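Local coordinates for solute-binding protein (Thermoactinomyces vulgaris, PDB 2ZYO) that binds cyclodextrins and maltodextrins such as maltotetraose, probably delivering them to a membrane transporter for uptake into the cell, at residues E129-I134 / A244-P249; L133-K138 / G263-P268. One frame throughout, in Å; residues are numbered along the deposited sequence.

Contact 1. Residues E129-I134 / A244-P249; sequences ESVALI and AVINGP. With GLC (alpha-D-glucopyranose), chain B.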
ATOM      1  N   GLU A 129      -1.283  -1.629  -4.418  1.00  9.66           N
ATOM      2  CA  GLU A 129      -0.335  -2.656  -3.989  1.00 10.98           C
ATOM      3  C   GLU A 129      -0.822  -3.395  -2.744  1.00  9.49           C
ATOM      4  O   GLU A 129      -1.525  -2.830  -1.905  1.00 10.31           O
ATOM      5  CB  GLU A 129       1.058  -2.056  -3.745  1.00 12.39           C
ATOM      6  CG  GLU A 129       1.107  -0.962  -2.678  1.00 13.90           C
ATOM      7  CD  GLU A 129       2.513  -0.457  -2.386  1.00 16.61           C
ATOM      8  OE1 GLU A 129       3.366  -0.463  -3.298  1.00 17.58           O
ATOM      9  OE2 GLU A 129       2.752  -0.035  -1.234  1.00 18.37           O
ATOM     10  N   SER A 130      -0.442  -4.665  -2.649  1.00  8.52           N
ATOM     11  CA  SER A 130      -0.699  -5.497  -1.478  1.00  8.66           C
ATOM     12  C   SER A 130       0.372  -6.569  -1.404  1.00  7.89           C
ATOM     13  O   SER A 130       0.928  -6.960  -2.430  1.00  8.66           O
ATOM     14  CB  SER A 130      -2.072  -6.168  -1.591  1.00  9.74           C
ATOM     15  OG  SER A 130      -2.255  -7.147  -0.579  1.00 10.29           O
ATOM     16  N   VAL A 131       0.656  -7.057  -0.200  1.00  8.27           N
ATOM     17  CA  VAL A 131       1.454  -8.277  -0.078  1.00  8.01           C
ATOM     18  C   VAL A 131       0.634  -9.462  -0.585  1.00  8.66           C
ATOM     19  O   VAL A 131      -0.595  -9.395  -0.671  1.00  9.72           O
ATOM     20  CB  VAL A 131       1.970  -8.548   1.371  1.00  8.76           C
ATOM     21  CG1 VAL A 131       2.864  -7.412   1.851  1.00 10.57           C
ATOM     22  CG2 VAL A 131       0.825  -8.796   2.346  1.00  8.43           C
ATOM     23  N   ALA A 132       1.331 -10.531  -0.944  1.00  8.03           N
ATOM     24  CA  ALA A 132       0.702 -11.790  -1.334  1.00  7.97           C
ATOM     25  C   ALA A 132       1.720 -12.888  -1.100  1.00  8.27           C
ATOM     26  O   ALA A 132       2.817 -12.618  -0.598  1.00  7.60           O
ATOM     27  CB  ALA A 132       0.263 -11.751  -2.796  1.00  8.82           C
ATOM     28  N   LEU A 133       1.369 -14.119  -1.456  1.00  7.57           N
ATOM     29  CA  LEU A 133       2.304 -15.229  -1.327  1.00  6.97           C
ATOM     30  C   LEU A 133       3.156 -15.320  -2.587  1.00  8.14           C
ATOM     31  O   LEU A 133       2.676 -15.735  -3.647  1.00  9.05           O
ATOM     32  CB  LEU A 133       1.571 -16.546  -1.054  1.00  8.29           C
ATOM     33  CG  LEU A 133       2.438 -17.691  -0.519  1.00  9.46           C
ATOM     34  CD1 LEU A 133       2.896 -17.430   0.914  1.00  9.29           C
ATOM     35  CD2 LEU A 133       1.688 -19.005  -0.615  1.00 12.07           C
ATOM     36  N   ILE A 134       4.414 -14.902  -2.466  1.00  7.67           N
ATOM     37  CA  ILE A 134       5.369 -14.990  -3.567  1.00  8.34           C
ATOM     38  C   ILE A 134       6.171 -16.263  -3.370  1.00  8.31           C
ATOM     39  O   ILE A 134       6.730 -16.486  -2.295  1.00  9.80           O
ATOM     40  CB  ILE A 134       6.321 -13.773  -3.607  1.00  7.91           C
ATOM     41  CG1 ILE A 134       5.527 -12.460  -3.662  1.00  7.55           C
ATOM     42  CG2 ILE A 134       7.277 -13.880  -4.794  1.00  9.58           C
ATOM     43  CD1 ILE A 134       6.381 -11.206  -3.479  1.00  9.38           C
ATOM     44  N   ALA A 244       8.600 -19.960  -0.178  1.00  8.06           N
ATOM     45  CA  ALA A 244       7.603 -18.896  -0.234  1.00  8.52           C
ATOM     46  C   ALA A 244       7.900 -17.768   0.743  1.00  8.12           C
ATOM     47  O   ALA A 244       8.404 -17.999   1.844  1.00  7.87           O
ATOM     48  CB  ALA A 244       6.210 -19.462   0.022  1.00  8.81           C
ATOM     49  N   VAL A 245       7.594 -16.545   0.318  1.00  8.28           N
ATOM     50  CA  VAL A 245       7.621 -15.380   1.195  1.00  7.91           C
ATOM     51  C   VAL A 245       6.272 -14.667   1.141  1.00  7.48           C
ATOM     52  O   VAL A 245       5.483 -14.886   0.217  1.00  8.16           O
ATOM     53  CB  VAL A 245       8.760 -14.375   0.831  1.00  6.94           C
ATOM     54  CG1 VAL A 245      10.131 -15.050   0.879  1.00  7.94           C
ATOM     55  CG2 VAL A 245       8.523 -13.726  -0.533  1.00  8.71           C
ATOM     56  N   ILE A 246       6.003 -13.839   2.148  1.00  6.92           N
ATOM     57  CA  ILE A 246       4.880 -12.913   2.091  1.00  7.22           C
ATOM     58  C   ILE A 246       5.478 -11.529   1.869  1.00  8.08           C
ATOM     59  O   ILE A 246       6.160 -10.990   2.740  1.00  9.42           O
ATOM     60  CB  ILE A 246       4.006 -12.956   3.368  1.00  8.42           C
ATOM     61  CG1 ILE A 246       3.404 -14.353   3.553  1.00  8.71           C
ATOM     62  CG2 ILE A 246       2.903 -11.897   3.296  1.00  8.47           C
ATOM     63  CD1 ILE A 246       2.657 -14.552   4.854  1.00 10.11           C
ATOM     64  N   ASN A 247       5.245 -10.977   0.682  1.00  7.09           N
ATOM     65  CA  ASN A 247       5.831  -9.697   0.303  1.00  8.32           C
ATOM     66  C   ASN A 247       5.038  -9.057  -0.826  1.00  8.34           C
ATOM     67  O   ASN A 247       4.138  -9.683  -1.387  1.00  8.96           O
ATOM     68  CB  ASN A 247       7.297  -9.887  -0.104  1.00  8.52           C
ATOM     69  CG  ASN A 247       8.153  -8.663   0.182  1.00 10.28           C
ATOM     70  OD1 ASN A 247       7.654  -7.616   0.609  1.00  9.74           O
ATOM     71  ND2 ASN A 247       9.457  -8.794  -0.047  1.00 12.84           N
ATOM     72  N   GLY A 248       5.369  -7.809  -1.146  1.00 10.74           N
ATOM     73  CA  GLY A 248       4.641  -7.057  -2.161  1.00 10.83           C
ATOM     74  C   GLY A 248       5.326  -7.010  -3.512  1.00 11.92           C
ATOM     75  O   GLY A 248       6.430  -7.532  -3.673  1.00 12.66           O
ATOM     76  N   PRO A 249       4.668  -6.378  -4.498  1.00 12.62           N
ATOM     77  CA  PRO A 249       5.138  -6.290  -5.884  1.00 13.66           C
ATOM     78  C   PRO A 249       6.483  -5.576  -6.040  1.00 12.70           C
ATOM     79  O   PRO A 249       7.173  -5.780  -7.042  1.00 14.32           O
ATOM     80  CB  PRO A 249       4.028  -5.497  -6.584  1.00 14.10           C
ATOM     81  CG  PRO A 249       3.310  -4.786  -5.493  1.00 15.30           C
ATOM     82  CD  PRO A 249       3.372  -5.701  -4.318  1.00 13.05           C
TER
HETATM   83  C1  GLC B   1       6.454  -1.753   1.395  1.00 42.34           C
HETATM   84  C2  GLC B   1       5.343  -0.674   1.331  1.00 42.88           C
HETATM   85  C3  GLC B   1       5.331   0.255   2.564  1.00 43.19           C
HETATM   86  C4  GLC B   1       5.481  -0.535   3.864  1.00 43.64           C
HETATM   87  C5  GLC B   1       6.684  -1.470   3.766  1.00 42.91           C
HETATM   88  C6  GLC B   1       6.903  -2.299   5.022  1.00 42.88           C
HETATM   89  O1  GLC B   1       7.705  -1.217   1.139  1.00 41.75           O
HETATM   90  O2  GLC B   1       5.486   0.108   0.147  1.00 42.91           O
HETATM   91  O3  GLC B   1       4.106   0.975   2.603  1.00 43.54           O
HETATM   92  O4  GLC B   1       5.667   0.380   4.961  1.00 45.77           O
HETATM   93  O5  GLC B   1       6.486  -2.393   2.679  1.00 42.49           O
HETATM   94  O6  GLC B   1       7.923  -1.744   5.841  1.00 41.02           O
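The flat peptide joining Asn-247 to Gly-248 is sandwiched between Ile-134 and Val-131: methyl CD1 of Ile-134 lies over one face, 3.7 Å from Asn-247 C, and CG1 of Val-131 over the opposite face, 3.8 Å from the same carbon. Ala-132 N reaches its oxygen from 38° out of the carbonyl plane. This peptide ends an antiparallel ladder between strands 120-136 and 242-247, part of the mixed sheet in one lobe of a periplasmic-binding-protein fold. Four backbone hydrogen bonds join the Ala-132/Asn-247 and Ile-134/Val-245 pairs, the shortest from Val-245 N to Ile-134 O at 2.8 Å. Leu-133 and Ile-246 form the non-hydrogen-bonded pair between them, CD1 against CG1 at 4.1 Å. On the other face of the sheet, Ile-134 CB packs on Val-245 CG2; Phe-340 of helix 338-344 lies against Ile-134, and Val-233 and Phe-237 of helix 230-238 against Val-245. The carboxamide of Asn-247 is held at both ends: OD1 accepts from Tyr-176 OH and, weakly, from Gly-248 N, while ND2 pairs with Tyr-255 OH. Past the ladder the two chains separate toward the sugar pocket, where Glu-129 CB rests on Pro-249 CG at 3.9 Å. With its CG between the backbone N and carbonyl carbon (chi1 60°) and the chain extended beyond, Glu-129 brings OE2 to the glucose, whose O2 donates to it at 3.1 Å.

Contact 2. Residues L133-K138 / G263-P268; sequences LIYNKK and GVAPLP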
ATOM      1  N   LEU A 133       1.369 -14.119  -1.456  1.00  7.57           N
ATOM      2  CA  LEU A 133       2.304 -15.229  -1.327  1.00  6.97           C
ATOM      3  C   LEU A 133       3.156 -15.320  -2.587  1.00  8.14           C
ATOM      4  O   LEU A 133       2.676 -15.735  -3.647  1.00  9.05           O
ATOM      5  CB  LEU A 133       1.571 -16.546  -1.054  1.00  8.29           C
ATOM      6  CG  LEU A 133       2.438 -17.691  -0.519  1.00  9.46           C
ATOM      7  CD1 LEU A 133       2.896 -17.430   0.914  1.00  9.29           C
ATOM      8  CD2 LEU A 133       1.688 -19.005  -0.615  1.00 12.07           C
ATOM      9  N   ILE A 134       4.414 -14.902  -2.466  1.00  7.67           N
ATOM     10  CA  ILE A 134       5.369 -14.990  -3.567  1.00  8.34           C
ATOM     11  C   ILE A 134       6.171 -16.263  -3.370  1.00  8.31           C
ATOM     12  O   ILE A 134       6.730 -16.486  -2.295  1.00  9.80           O
ATOM     13  CB  ILE A 134       6.321 -13.773  -3.607  1.00  7.91           C
ATOM     14  CG1 ILE A 134       5.527 -12.460  -3.662  1.00  7.55           C
ATOM     15  CG2 ILE A 134       7.277 -13.880  -4.794  1.00  9.58           C
ATOM     16  CD1 ILE A 134       6.381 -11.206  -3.479  1.00  9.38           C
ATOM     17  N   TYR A 135       6.224 -17.104  -4.398  1.00  8.82           N
ATOM     18  CA  TYR A 135       6.878 -18.401  -4.257  1.00  8.24           C
ATOM     19  C   TYR A 135       7.851 -18.750  -5.378  1.00  8.43           C
ATOM     20  O   TYR A 135       7.751 -18.235  -6.492  1.00  9.75           O
ATOM     21  CB  TYR A 135       5.851 -19.522  -4.019  1.00  9.93           C
ATOM     22  CG  TYR A 135       4.845 -19.758  -5.128  1.00 10.29           C
ATOM     23  CD1 TYR A 135       5.023 -20.790  -6.045  1.00 11.09           C
ATOM     24  CD2 TYR A 135       3.693 -18.975  -5.234  1.00  8.11           C
ATOM     25  CE1 TYR A 135       4.097 -21.025  -7.056  1.00 10.49           C
ATOM     26  CE2 TYR A 135       2.760 -19.202  -6.241  1.00  9.83           C
ATOM     27  CZ  TYR A 135       2.968 -20.228  -7.146  1.00 10.66           C
ATOM     28  OH  TYR A 135       2.045 -20.458  -8.138  1.00 13.23           O
ATOM     29  N   ASN A 136       8.811 -19.608  -5.042  1.00  8.43           N
ATOM     30  CA  ASN A 136       9.794 -20.113  -5.984  1.00  8.92           C
ATOM     31  C   ASN A 136       9.226 -21.361  -6.653  1.00  8.98           C
ATOM     32  O   ASN A 136       9.034 -22.384  -5.996  1.00  9.56           O
ATOM     33  CB  ASN A 136      11.090 -20.439  -5.230  1.00 10.12           C
ATOM     34  CG  ASN A 136      12.226 -20.868  -6.146  1.00 11.08           C
ATOM     35  OD1 ASN A 136      12.009 -21.388  -7.240  1.00 11.43           O
ATOM     36  ND2 ASN A 136      13.453 -20.671  -5.681  1.00 12.79           N
ATOM     37  N   LYS A 137       8.960 -21.266  -7.957  1.00 10.34           N
ATOM     38  CA  LYS A 137       8.310 -22.350  -8.708  1.00  9.51           C
ATOM     39  C   LYS A 137       9.119 -23.652  -8.766  1.00 10.77           C
ATOM     40  O   LYS A 137       8.570 -24.715  -9.068  1.00 11.45           O
ATOM     41  CB  LYS A 137       7.932 -21.884 -10.120  1.00 11.25           C
ATOM     42  CG  LYS A 137       6.723 -20.956 -10.156  1.00 11.69           C
ATOM     43  CD  LYS A 137       6.416 -20.509 -11.580  1.00 12.60           C
ATOM     44  CE  LYS A 137       5.055 -19.832 -11.670  1.00 17.62           C
ATOM     45  NZ  LYS A 137       4.692 -19.515 -13.081  1.00 20.42           N
ATOM     46  N   LYS A 138      10.414 -23.568  -8.467  1.00 10.39           N
ATOM     47  CA  LYS A 138      11.263 -24.758  -8.393  1.00 11.44           C
ATOM     48  C   LYS A 138      11.128 -25.479  -7.049  1.00 11.00           C
ATOM     49  O   LYS A 138      11.588 -26.618  -6.900  1.00 11.92           O
ATOM     50  CB  LYS A 138      12.730 -24.396  -8.653  1.00 12.42           C
ATOM     51  CG  LYS A 138      13.012 -23.906 -10.065  1.00 13.77           C
ATOM     52  CD  LYS A 138      14.489 -23.610 -10.268  1.00 16.18           C
ATOM     53  CE  LYS A 138      14.739 -22.973 -11.625  1.00 18.81           C
ATOM     54  NZ  LYS A 138      16.158 -22.539 -11.776  1.00 20.77           N
ATOM     55  N   GLY A 263       6.268 -17.284  -8.756  1.00 11.15           N
ATOM     56  CA  GLY A 263       4.815 -17.390  -8.774  1.00 11.09           C
ATOM     57  C   GLY A 263       4.236 -16.483  -7.705  1.00 10.33           C
ATOM     58  O   GLY A 263       4.911 -16.172  -6.721  1.00 10.54           O
ATOM     59  N   VAL A 264       2.995 -16.043  -7.903  1.00  9.47           N
ATOM     60  CA  VAL A 264       2.296 -15.216  -6.916  1.00 10.58           C
ATOM     61  C   VAL A 264       0.850 -15.678  -6.748  1.00 11.37           C
ATOM     62  O   VAL A 264       0.108 -15.797  -7.727  1.00 13.51           O
ATOM     63  CB  VAL A 264       2.313 -13.704  -7.282  1.00 11.15           C
ATOM     64  CG1 VAL A 264       1.687 -12.873  -6.164  1.00 10.12           C
ATOM     65  CG2 VAL A 264       3.733 -13.220  -7.561  1.00 10.10           C
ATOM     66  N   ALA A 265       0.463 -15.929  -5.503  1.00  9.04           N
ATOM     67  CA  ALA A 265      -0.902 -16.333  -5.179  1.00  8.55           C
ATOM     68  C   ALA A 265      -1.434 -15.505  -4.014  1.00  8.68           C
ATOM     69  O   ALA A 265      -0.648 -14.963  -3.235  1.00  8.59           O
ATOM     70  CB  ALA A 265      -0.939 -17.820  -4.840  1.00  9.34           C
ATOM     71  N   PRO A 266      -2.773 -15.401  -3.885  1.00  9.55           N
ATOM     72  CA  PRO A 266      -3.310 -14.746  -2.693  1.00 10.11           C
ATOM     73  C   PRO A 266      -2.918 -15.540  -1.457  1.00 10.10           C
ATOM     74  O   PRO A 266      -2.626 -16.735  -1.561  1.00 11.03           O
ATOM     75  CB  PRO A 266      -4.829 -14.826  -2.886  1.00 10.19           C
ATOM     76  CG  PRO A 266      -5.037 -15.129  -4.316  1.00 13.31           C
ATOM     77  CD  PRO A 266      -3.836 -15.872  -4.789  1.00 10.00           C
ATOM     78  N   LEU A 267      -2.903 -14.883  -0.301  1.00 10.36           N
ATOM     79  CA  LEU A 267      -2.660 -15.587   0.953  1.00 10.78           C
ATOM     80  C   LEU A 267      -3.746 -16.637   1.170  1.00 11.73           C
ATOM     81  O   LEU A 267      -4.911 -16.401   0.831  1.00 11.79           O
ATOM     82  CB  LEU A 267      -2.618 -14.611   2.129  1.00 10.56           C
ATOM     83  CG  LEU A 267      -1.535 -13.526   2.116  1.00 10.74           C
ATOM     84  CD1 LEU A 267      -1.652 -12.660   3.358  1.00 11.68           C
ATOM     85  CD2 LEU A 267      -0.136 -14.129   2.011  1.00 12.28           C
ATOM     86  N   PRO A 268      -3.360 -17.812   1.702  1.00 12.58           N
ATOM     87  CA  PRO A 268      -4.317 -18.876   1.994  1.00 13.91           C
ATOM     88  C   PRO A 268      -5.422 -18.406   2.933  1.00 14.42           C
ATOM     89  O   PRO A 268      -5.196 -17.521   3.762  1.00 16.98           O
ATOM     90  CB  PRO A 268      -3.451 -19.934   2.683  1.00 13.76           C
ATOM     91  CG  PRO A 268      -2.078 -19.700   2.152  1.00 16.47           C
ATOM     92  CD  PRO A 268      -1.981 -18.212   2.040  1.00 13.69           C
TER
HETATM   93  O   HOH W   1      -0.166 -18.677  -8.313  1.00 26.86           O
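Tyr-135 lays its ring flat over Gly-263 on the neighbouring antiparallel strand, CA of Gly-263 standing 3.8 Å from the ring centroid and 16° off the ring normal, a CH-pi contact over the face. The ring gets there because CG sits between the backbone N and the carbonyl carbon (chi1 62°), which folds the side chain across the partner strand. A CB on Gly-263 would fall 2.4 Å from Tyr-135 CZ, so the ring occupies the place a side chain would need. Leu-133 O lies at the ring edge, in plane, and so does a water that bonds to Tyr-135 OH at 2.8 Å and donates to Val-264 O, tying the phenol to the opposite backbone. CE2 also approaches Ala-265 CB at 4.2 Å, and the extended chain of Lys-137 runs beside the ring to bring CE 3.8 Å from Gly-263 CA. An alanine in place of Tyr-135 would probably uncover Gly-263 and leave the bridging water without its phenol partner. Beneath the ring, Tyr-135 and Gly-263 exchange two nearly straight backbone bonds, and Leu-133 and Ala-265 exchange two more. Beyond that second pair Leu-267 packs its CD2 methyl 3.8 Å from Leu-133 N. Ile-134 and Val-264, the non-hydrogen-bonded pair, point to the other face of the sheet, CG1 loosely against CG2 at 4.4 Å, and both touch Phe-340 of helix 338-344. A tyrosine folded over a cross-strand glycine fits the pattern known as aromatic rescue of glycine in antiparallel sheets, here joining strands 120-136 and 262-265 of a solute-binding protein.

Overall arrangement
Strand 120-136 is the common element: contact 1 pairs it along one edge with strand 242-247, contact 2 along the other with strand 262-265, and Leu-133 and Ile-134 serve both. Both are four-bond antiparallel ladders; contact 1 is the more buried, with mostly aliphatic side chains plus Asn-247, and runs out to Glu-129 at the sugar pocket. Contact 2, its centre 8 Å away, lies farther from the middle of the chain, is partly exposed, and relies on an aromatic ring, a glycine, a water and a lysine chain. Direct packing also links them, with Ala-132 CB 3.8 Å from Val-264 CG1. Phe-340 of helix 338-344 covers one face of both.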